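Local coordinates for protein restriction endonuclease UbaLAI (PDB 5O63) that cuts DNA as a monomeric Type IIE restriction endonuclease, its N-terminal B3 domain binding the cognate DNA sequence, at residues Tyr124-Asn129 and Gly133-Val138; Val138-Cys143 and Ile148-Gly153. One frame throughout, in Å; residues are numbered along the deposited sequence.

Both interactions use helix 136-144 and share V138. In interaction 1 the chain leaves strand 121-128, turns, and enters the helix, whose start is tied back to the strand. Interaction 2 follows directly in the chain and packs the middle of the helix against the loop that leads to strand 155-159. Their centres lie about 10 Å apart, on the same side of the chain's centre, and they touch where L139 CD1 meets A128 CB (3.8 Å) and where F136 CZ meets P150 CB (3.9 Å). Between them, the helix is in contact with strand 121-128 at its start and, in its middle, with a loop whose far end, at A152 and G153, passes a phosphate of the bound DNA.

Interaction 1 of 2, residues Tyr124-Asn129 and Gly133-Val138; sequences YFDCAN and GGRFEV
R135 meets D126 because its chain bends at the third torsion (chi3 63°), turning the guanidinium along strand 121-128, while the carboxylate of D126 extends toward it with CG anti to the backbone N (chi1 -165°). The two side chains approach from opposite directions and join end-on, their flat groups only 24° apart. R135 NH2 donates to the syn lone pair of D126 OD2 at 2.8 Å in a nearly straight bond. R135 NH1 reaches D126 OD1 at 3.0 Å, also on the syn side but somewhat out of the carboxylate plane. Beside this two-pronged salt bridge, water 1 lies in the guanidinium plane, accepting from R135 NH1 and donating to the carbonyl O of C127.

Nearer the turn the contact becomes one of backbone. R135 is the N-cap residue, and the amide of F136, just inside the helix, donates to N129 O at 3.3 Å from well above the carbonyl plane. Water 2 joins the amides of N129 and R135, accepting from both. The methyl of A128 packs alongside, its CB 3.8 Å from R135 CB.

D126 is buried, and its OD2 is also hydrogen-bonded to Y7 OH, so that one carboxylate connects helix 3-14, strand 121-128 and the start of helix 136-144. The side chain of D126 also touches L139 of that helix, while the backbones of D126 and A128 pair with I110 and L108, respectively, of strand 108-116.

Interaction 2 of 2, residues Val138-Cys143 and Ile148-Gly153; sequences VLFALC and ISPKAG. With nucleotides of chain D.
F140 and P150 form the centre of this contact through a CH-pi interaction. The proline lies over one face of the phenyl ring, its CB 3.9 Å from the ring centroid and 18° off the normal, displaced toward the rim. The two side chains cross at about a right angle. F140 presents its ring to the loop by setting CG anti to the backbone N (chi1 -177°), which carries the aromatic group outward from helix 136-144.

Van der Waals packing extends the contact along the far end of the ring. F140 CZ lies 3.5 Å from P150 CA, so the loop backbone itself, as well as the proline ring, rests on the phenylalanine. I148 CG2 comes within 4.0 Å of F140 CZ, but a second conformer of I148 makes this apolar touch less certain. At the ring edge, close to its plane, the carbonyl O of I148 faces F140 CE1 at 3.5 Å.

Other aromatic rings lie beside F140: it stacks with F144 and meets F136 with planes almost parallel. V28 of strand 19-28 and L154 also touch it.

Of the two segments, it is the end of 148-153 that comes nearest to DC3 of chain D. G153 CA lies 3.6 Å from OP2 of that nucleotide, and A152 O is 3.7 Å from its OP1. With no side chain at G153, the backbone itself can lie against the phosphate, while a backbone hydrogen bond between G153 and V28 joins this point to strand 19-28.

A helix flanking an open beta-barrel, joined through a loop to the final strand and lying near bound DNA, is consistent with the pseudobarrel fold of B3 DNA-binding domains.

Interaction 1 of 2, residues Tyr124-Asn129 and Gly133-Val138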
ATOM      1  N   TYR A 124       1.831  -6.821  -2.641  1.00 23.95           N
ATOM      2  CA  TYR A 124       0.372  -6.858  -2.846  1.00 21.19           C
ATOM      3  C   TYR A 124      -0.185  -5.501  -2.523  1.00 22.54           C
ATOM      4  O   TYR A 124       0.302  -4.879  -1.604  1.00 22.80           O
ATOM      5  CB  TYR A 124      -0.292  -7.854  -1.924  1.00 21.60           C
ATOM      6  CG  TYR A 124       0.164  -9.237  -2.198  1.00 23.86           C
ATOM      7  CD1 TYR A 124      -0.670 -10.136  -2.894  1.00 23.26           C
ATOM      8  CD2 TYR A 124       1.445  -9.676  -1.784  1.00 22.96           C
ATOM      9  CE1 TYR A 124      -0.265 -11.451  -3.184  1.00 23.13           C
ATOM     10  CE2 TYR A 124       1.857 -11.002  -2.072  1.00 23.67           C
ATOM     11  CZ  TYR A 124       0.987 -11.871  -2.786  1.00 25.29           C
ATOM     12  OH  TYR A 124       1.325 -13.193  -3.109  1.00 30.27           O
ATOM     13  N   PHE A 125      -1.220  -5.097  -3.258  1.00 20.43           N
ATOM     14  CA  PHE A 125      -1.858  -3.809  -2.977  1.00 20.09           C
ATOM     15  C   PHE A 125      -3.339  -3.936  -2.938  1.00 22.16           C
ATOM     16  O   PHE A 125      -3.947  -4.543  -3.816  1.00 23.05           O
ATOM     17  CB  PHE A 125      -1.440  -2.832  -4.086  1.00 25.11           C
ATOM     18  CG  PHE A 125      -2.175  -1.545  -4.077  1.00 26.12           C
ATOM     19  CD1 PHE A 125      -3.304  -1.367  -4.869  1.00 28.90           C
ATOM     20  CD2 PHE A 125      -1.719  -0.504  -3.285  1.00 26.95           C
ATOM     21  CE1 PHE A 125      -4.004  -0.126  -4.879  1.00 31.57           C
ATOM     22  CE2 PHE A 125      -2.400   0.756  -3.271  1.00 27.27           C
ATOM     23  CZ  PHE A 125      -3.544   0.936  -4.068  1.00 28.92           C
ATOM     24  N   ASP A 126      -3.975  -3.273  -1.961  1.00 19.45           N
ATOM     25  CA  ASP A 126      -5.422  -3.233  -1.825  1.00 17.38           C
ATOM     26  C   ASP A 126      -5.794  -1.797  -1.435  1.00 18.39           C
ATOM     27  O   ASP A 126      -4.969  -1.077  -0.915  1.00 18.76           O
ATOM     28  CB  ASP A 126      -5.869  -4.218  -0.758  1.00 21.76           C
ATOM     29  CG  ASP A 126      -7.370  -4.527  -0.770  1.00 23.24           C
ATOM     30  OD1 ASP A 126      -8.119  -4.073  -1.643  1.00 23.43           O
ATOM     31  OD2 ASP A 126      -7.787  -5.359   0.069  1.00 23.40           O
ATOM     32  N   CYS A 127      -7.010  -1.393  -1.767  1.00 18.41           N
ATOM     33  CA  CYS A 127      -7.435  -0.050  -1.364  1.00 23.99           C
ATOM     34  C   CYS A 127      -8.919   0.057  -1.320  1.00 25.19           C
ATOM     35  O   CYS A 127      -9.651  -0.787  -1.844  1.00 23.43           O
ATOM     36  CB  CYS A 127      -6.864   0.988  -2.273  1.00 22.59           C
ATOM     37  SG  CYS A 127      -7.606   0.940  -3.911  1.00 26.81           S
ATOM     38  N   ALA A 128      -9.382   1.104  -0.652  1.00 19.13           N
ATOM     39  CA  ALA A 128     -10.766   1.223  -0.319  1.00 19.78           C
ATOM     40  C   ALA A 128     -11.138   2.656  -0.001  1.00 17.83           C
ATOM     41  O   ALA A 128     -10.295   3.467   0.320  1.00 20.59           O
ATOM     42  CB  ALA A 128     -11.096   0.321   0.896  1.00 22.41           C
ATOM     43  N   ASN A 129     -12.437   2.930  -0.132  1.00 20.12           N
ATOM     44  CA  ASN A 129     -12.962   4.191   0.358  1.00 20.48           C
ATOM     45  C   ASN A 129     -14.257   3.959   1.143  1.00 20.53           C
ATOM     46  O   ASN A 129     -14.639   2.821   1.411  1.00 22.74           O
ATOM     47  CB  ASN A 129     -13.141   5.188  -0.792  1.00 21.22           C
ATOM     48  CG  ASN A 129     -14.250   4.812  -1.779  1.00 21.41           C
ATOM     49  OD1 ASN A 129     -15.267   4.198  -1.441  1.00 24.96           O
ATOM     50  ND2 ASN A 129     -14.062   5.278  -3.023  1.00 23.10           N
ATOM     51  N   GLY A 133     -21.158   0.483  -0.295  1.00 34.59           N
ATOM     52  CA  GLY A 133     -20.528  -0.776  -0.629  1.00 38.40           C
ATOM     53  C   GLY A 133     -19.020  -0.751  -0.386  1.00 38.45           C
ATOM     54  O   GLY A 133     -18.336  -1.705  -0.727  1.00 41.00           O
ATOM     55  N   GLY A 134     -18.498   0.338   0.182  1.00 34.17           N
ATOM     56  CA  GLY A 134     -17.051   0.480   0.330  1.00 29.75           C
ATOM     57  C   GLY A 134     -16.470  -0.404   1.404  1.00 29.73           C
ATOM     58  O   GLY A 134     -17.204  -0.943   2.244  1.00 31.43           O
ATOM     59  N   ARG A 135     -15.152  -0.553   1.398  1.00 27.21           N
ATOM     60  CA  ARG A 135     -14.503  -1.493   2.290  1.00 26.66           C
ATOM     61  C   ARG A 135     -13.654  -0.821   3.361  1.00 26.35           C
ATOM     62  O   ARG A 135     -12.961  -1.527   4.078  1.00 26.25           O
ATOM     63  CB  ARG A 135     -13.653  -2.462   1.450  1.00 26.22           C
ATOM     64  CG  ARG A 135     -14.569  -3.436   0.630  1.00 27.43           C
ATOM     65  CD  ARG A 135     -13.786  -4.188  -0.443  1.00 26.84           C
ATOM     66  NE  ARG A 135     -12.742  -5.065   0.088  1.00 26.72           N
ATOM     67  CZ  ARG A 135     -11.436  -4.899  -0.156  1.00 23.98           C
ATOM     68  NH1 ARG A 135     -10.968  -3.854  -0.871  1.00 24.05           N
ATOM     69  NH2 ARG A 135     -10.582  -5.771   0.336  1.00 24.47           N
ATOM     70  N   PHE A 136     -13.722   0.502   3.499  1.00 23.96           N
ATOM     71  CA  PHE A 136     -12.814   1.176   4.416  1.00 22.45           C
ATOM     72  C   PHE A 136     -12.960   0.643   5.846  1.00 25.10           C
ATOM     73  O   PHE A 136     -11.983   0.351   6.482  1.00 23.85           O
ATOM     74  CB  PHE A 136     -13.033   2.716   4.444  1.00 23.03           C
ATOM     75  CG  PHE A 136     -12.067   3.403   5.362  1.00 22.26           C
ATOM     76  CD1 PHE A 136     -10.866   3.908   4.879  1.00 21.81           C
ATOM     77  CD2 PHE A 136     -12.362   3.536   6.726  1.00 20.12           C
ATOM     78  CE1 PHE A 136      -9.932   4.509   5.734  1.00 20.91           C
ATOM     79  CE2 PHE A 136     -11.438   4.105   7.590  1.00 20.64           C
ATOM     80  CZ  PHE A 136     -10.256   4.579   7.125  1.00 19.59           C
ATOM     81  N   GLU A 137     -14.181   0.550   6.358  1.00 24.77           N
ATOM     82  CA  GLU A 137     -14.346   0.259   7.759  1.00 27.55           C
ATOM     83  C   GLU A 137     -13.819  -1.143   8.102  1.00 25.53           C
ATOM     84  O   GLU A 137     -13.084  -1.277   9.116  1.00 26.86           O
ATOM     85  CB  GLU A 137     -15.804   0.371   8.162  1.00 29.78           C
ATOM     86  CG  GLU A 137     -16.393   1.708   8.020  1.00 38.42           C
ATOM     87  CD  GLU A 137     -17.879   1.601   8.284  1.00 51.42           C
ATOM     88  OE1 GLU A 137     -18.669   1.797   7.333  1.00 57.42           O
ATOM     89  OE2 GLU A 137     -18.237   1.244   9.432  1.00 55.31           O
ATOM     90  N   VAL A 138     -14.158  -2.138   7.285  1.00 27.61           N
ATOM     91  CA  VAL A 138     -13.698  -3.490   7.579  1.00 28.73           C
ATOM     92  C   VAL A 138     -12.158  -3.538   7.500  1.00 27.36           C
ATOM     93  O   VAL A 138     -11.520  -4.063   8.405  1.00 29.49           O
ATOM     94  CB  VAL A 138     -14.361  -4.551   6.649  1.00 33.38           C
ATOM     95  CG1 VAL A 138     -13.683  -5.917   6.785  1.00 35.82           C
ATOM     96  CG2 VAL A 138     -15.800  -4.720   7.036  1.00 34.79           C
TER
HETATM   97  O   HOH W   1     -12.294  -1.480  -2.102  1.00 22.89           O
HETATM   98  O   HOH W   2     -13.903   0.473  -0.973  1.00 25.10           O

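Interaction 2 of 2, residues Val138-Cys143 and Ile148-Gly153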
ATOM      1  N   VAL A 138     -14.158  -2.138   7.285  1.00 27.61           N
ATOM      2  CA  VAL A 138     -13.698  -3.490   7.579  1.00 28.73           C
ATOM      3  C   VAL A 138     -12.158  -3.538   7.500  1.00 27.36           C
ATOM      4  O   VAL A 138     -11.520  -4.063   8.405  1.00 29.49           O
ATOM      5  CB  VAL A 138     -14.361  -4.551   6.649  1.00 33.38           C
ATOM      6  CG1 VAL A 138     -13.683  -5.917   6.785  1.00 35.82           C
ATOM      7  CG2 VAL A 138     -15.800  -4.720   7.036  1.00 34.79           C
ATOM      8  N   LEU A 139     -11.565  -2.945   6.466  1.00 24.47           N
ATOM      9  CA  LEU A 139     -10.122  -2.979   6.351  1.00 22.68           C
ATOM     10  C   LEU A 139      -9.415  -2.173   7.423  1.00 24.04           C
ATOM     11  O   LEU A 139      -8.388  -2.616   7.979  1.00 22.71           O
ATOM     12  CB  LEU A 139      -9.681  -2.474   4.973  1.00 23.41           C
ATOM     13  CG  LEU A 139     -10.130  -3.405   3.840  1.00 22.40           C
ATOM     14  CD1 LEU A 139      -9.692  -2.793   2.519  1.00 22.67           C
ATOM     15  CD2 LEU A 139      -9.605  -4.851   3.995  1.00 26.99           C
ATOM     16  N   PHE A 140      -9.956  -1.001   7.744  1.00 21.65           N
ATOM     17  CA  PHE A 140      -9.350  -0.201   8.795  1.00 22.13           C
ATOM     18  C   PHE A 140      -9.335  -0.982  10.139  1.00 21.66           C
ATOM     19  O   PHE A 140      -8.300  -1.003  10.870  1.00 23.68           O
ATOM     20  CB  PHE A 140     -10.080   1.125   8.934  1.00 21.22           C
ATOM     21  CG  PHE A 140      -9.429   2.041   9.982  1.00 21.68           C
ATOM     22  CD1 PHE A 140      -9.876   1.982  11.293  1.00 24.23           C
ATOM     23  CD2 PHE A 140      -8.327   2.827   9.678  1.00 21.62           C
ATOM     24  CE1 PHE A 140      -9.257   2.746  12.270  1.00 25.60           C
ATOM     25  CE2 PHE A 140      -7.698   3.590  10.643  1.00 23.57           C
ATOM     26  CZ  PHE A 140      -8.173   3.540  11.956  1.00 21.61           C
ATOM     27  N   ALA A 141     -10.463  -1.584  10.458  1.00 22.79           N
ATOM     28  CA  ALA A 141     -10.534  -2.365  11.702  1.00 26.67           C
ATOM     29  C   ALA A 141      -9.460  -3.502  11.726  1.00 23.59           C
ATOM     30  O   ALA A 141      -8.875  -3.795  12.781  1.00 25.33           O
ATOM     31  CB  ALA A 141     -11.948  -2.970  11.871  1.00 26.21           C
ATOM     32  N   LEU A 142      -9.277  -4.204  10.598  1.00 24.21           N
ATOM     33  CA  LEU A 142      -8.274  -5.276  10.571  1.00 28.51           C
ATOM     34  C   LEU A 142      -6.850  -4.767  10.684  1.00 26.57           C
ATOM     35  O   LEU A 142      -6.039  -5.440  11.285  1.00 28.35           O
ATOM     36  CB  LEU A 142      -8.315  -6.111   9.281  1.00 38.30           C
ATOM     37  CG  LEU A 142      -9.596  -6.593   8.701  1.00 40.93           C
ATOM     38  CD1 LEU A 142      -9.353  -7.120   7.309  1.00 34.89           C
ATOM     39  CD2 LEU A 142      -9.964  -7.670   9.591  1.00 44.61           C
ATOM     40  N   CYS A 143      -6.531  -3.619  10.076  1.00 23.53           N
ATOM     41  CA  CYS A 143      -5.169  -3.135  10.083  1.00 22.89           C
ATOM     42  C   CYS A 143      -4.802  -2.398  11.363  1.00 25.92           C
ATOM     43  O   CYS A 143      -3.638  -2.420  11.778  1.00 26.09           O
ATOM     44  CB  CYS A 143      -4.934  -2.155   8.938  1.00 22.76           C
ATOM     45  SG  CYS A 143      -5.067  -3.019   7.321  1.00 24.44           S
ATOM     46  N   ILE A 148      -9.075   2.585  17.974  0.57 31.44           N
ATOM     47  CA  ILE A 148      -8.488   3.849  17.503  0.57 31.29           C
ATOM     48  C   ILE A 148      -9.312   4.501  16.372  0.57 32.38           C
ATOM     49  O   ILE A 148      -9.975   3.828  15.565  0.57 33.71           O
ATOM     50  CB  ILE A 148      -7.026   3.620  17.057  0.57 33.06           C
ATOM     51  CG1 ILE A 148      -6.214   4.918  16.938  0.57 34.65           C
ATOM     52  CG2 ILE A 148      -6.997   2.817  15.758  0.57 27.60           C
ATOM     53  CD1 ILE A 148      -4.768   4.694  16.483  0.57 37.60           C
ATOM     54  N   SER A 149      -9.270   5.828  16.347  1.00 26.90           N
ATOM     55  CA  SER A 149      -9.968   6.655  15.372  1.00 28.26           C
ATOM     56  C   SER A 149      -9.248   6.667  14.062  1.00 23.76           C
ATOM     57  O   SER A 149      -8.105   7.047  14.049  1.00 25.84           O
ATOM     58  CB  SER A 149     -10.030   8.102  15.873  1.00 27.28           C
ATOM     59  OG  SER A 149      -8.717   8.659  15.986  1.00 27.37           O
ATOM     60  N   PRO A 150      -9.963   6.457  12.950  1.00 22.71           N
ATOM     61  CA  PRO A 150      -9.270   6.804  11.684  1.00 26.33           C
ATOM     62  C   PRO A 150      -8.948   8.293  11.579  1.00 23.49           C
ATOM     63  O   PRO A 150      -9.725   9.153  12.089  1.00 25.94           O
ATOM     64  CB  PRO A 150     -10.249   6.394  10.580  1.00 30.67           C
ATOM     65  CG  PRO A 150     -11.550   6.155  11.268  1.00 27.22           C
ATOM     66  CD  PRO A 150     -11.352   6.030  12.784  1.00 28.21           C
ATOM     67  N   LYS A 151      -7.805   8.593  10.952  0.56 20.34           N
ATOM     68  CA  LYS A 151      -7.268   9.961  10.869  0.56 16.94           C
ATOM     69  C   LYS A 151      -6.441  10.074   9.575  0.56 18.83           C
ATOM     70  O   LYS A 151      -5.554   9.225   9.326  0.56 19.67           O
ATOM     71  CB  LYS A 151      -6.429  10.300  12.132  0.56 20.25           C
ATOM     72  CG  LYS A 151      -5.932  11.716  12.246  0.56 21.21           C
ATOM     73  CD  LYS A 151      -7.086  12.714  12.311  0.56 21.82           C
ATOM     74  CE  LYS A 151      -8.123  12.219  13.330  0.56 23.30           C
ATOM     75  NZ  LYS A 151      -9.322  13.125  13.567  0.56 26.14           N
ATOM     76  N   ALA A 152      -6.739  11.087   8.776  1.00 20.74           N
ATOM     77  CA  ALA A 152      -5.998  11.238   7.498  1.00 19.26           C
ATOM     78  C   ALA A 152      -4.466  11.213   7.826  1.00 19.75           C
ATOM     79  O   ALA A 152      -3.985  11.863   8.791  1.00 18.36           O
ATOM     80  CB  ALA A 152      -6.427  12.502   6.766  1.00 21.36           C
ATOM     81  N   GLY A 153      -3.714  10.389   7.082  1.00 19.18           N
ATOM     82  CA  GLY A 153      -2.279  10.322   7.250  1.00 18.32           C
ATOM     83  C   GLY A 153      -1.821   9.219   8.177  1.00 17.88           C
ATOM     84  O   GLY A 153      -0.643   8.879   8.241  1.00 19.90           O
TER
ATOM     85  P    DC D   3       0.153  13.659   6.726  1.00 19.34           P
ATOM     86  OP1  DC D   3      -0.998  13.810   7.707  1.00 21.61           O
ATOM     87  OP2  DC D   3       0.442  12.340   6.044  1.00 18.63           O
ATOM     88  O5'  DC D   3       0.000  14.767   5.601  1.00 17.96           O
ATOM     89  C5'  DC D   3      -0.253  16.081   5.997  1.00 17.78           C
ATOM     90  C4'  DC D   3      -0.209  17.006   4.834  1.00 19.41           C
ATOM     91  O4'  DC D   3       1.130  17.077   4.302  1.00 18.96           O
ATOM     92  C3'  DC D   3      -1.083  16.598   3.655  1.00 19.31           C
ATOM     93  O3'  DC D   3      -2.313  17.327   3.797  1.00 19.37           O
ATOM     94  C2'  DC D   3      -0.241  17.059   2.429  1.00 18.96           C
ATOM     95  C1'  DC D   3       0.917  17.818   3.098  1.00 18.87           C
ATOM     96  N1   DC D   3       2.120  17.866   2.326  1.00 19.71           N
ATOM     97  C2   DC D   3       2.565  19.110   1.851  1.00 21.34           C
ATOM     98  O2   DC D   3       1.934  20.144   2.186  1.00 23.08           O
ATOM     99  N3   DC D   3       3.662  19.164   1.030  1.00 21.99           N
ATOM    100  C4   DC D   3       4.293  18.037   0.667  1.00 21.92           C
ATOM    101  N4   DC D   3       5.379  18.157  -0.090  1.00 19.29           N
ATOM    102  C5   DC D   3       3.837  16.721   1.122  1.00 19.11           C
ATOM    103  C6   DC D   3       2.759  16.694   1.953  1.00 19.82           C
TER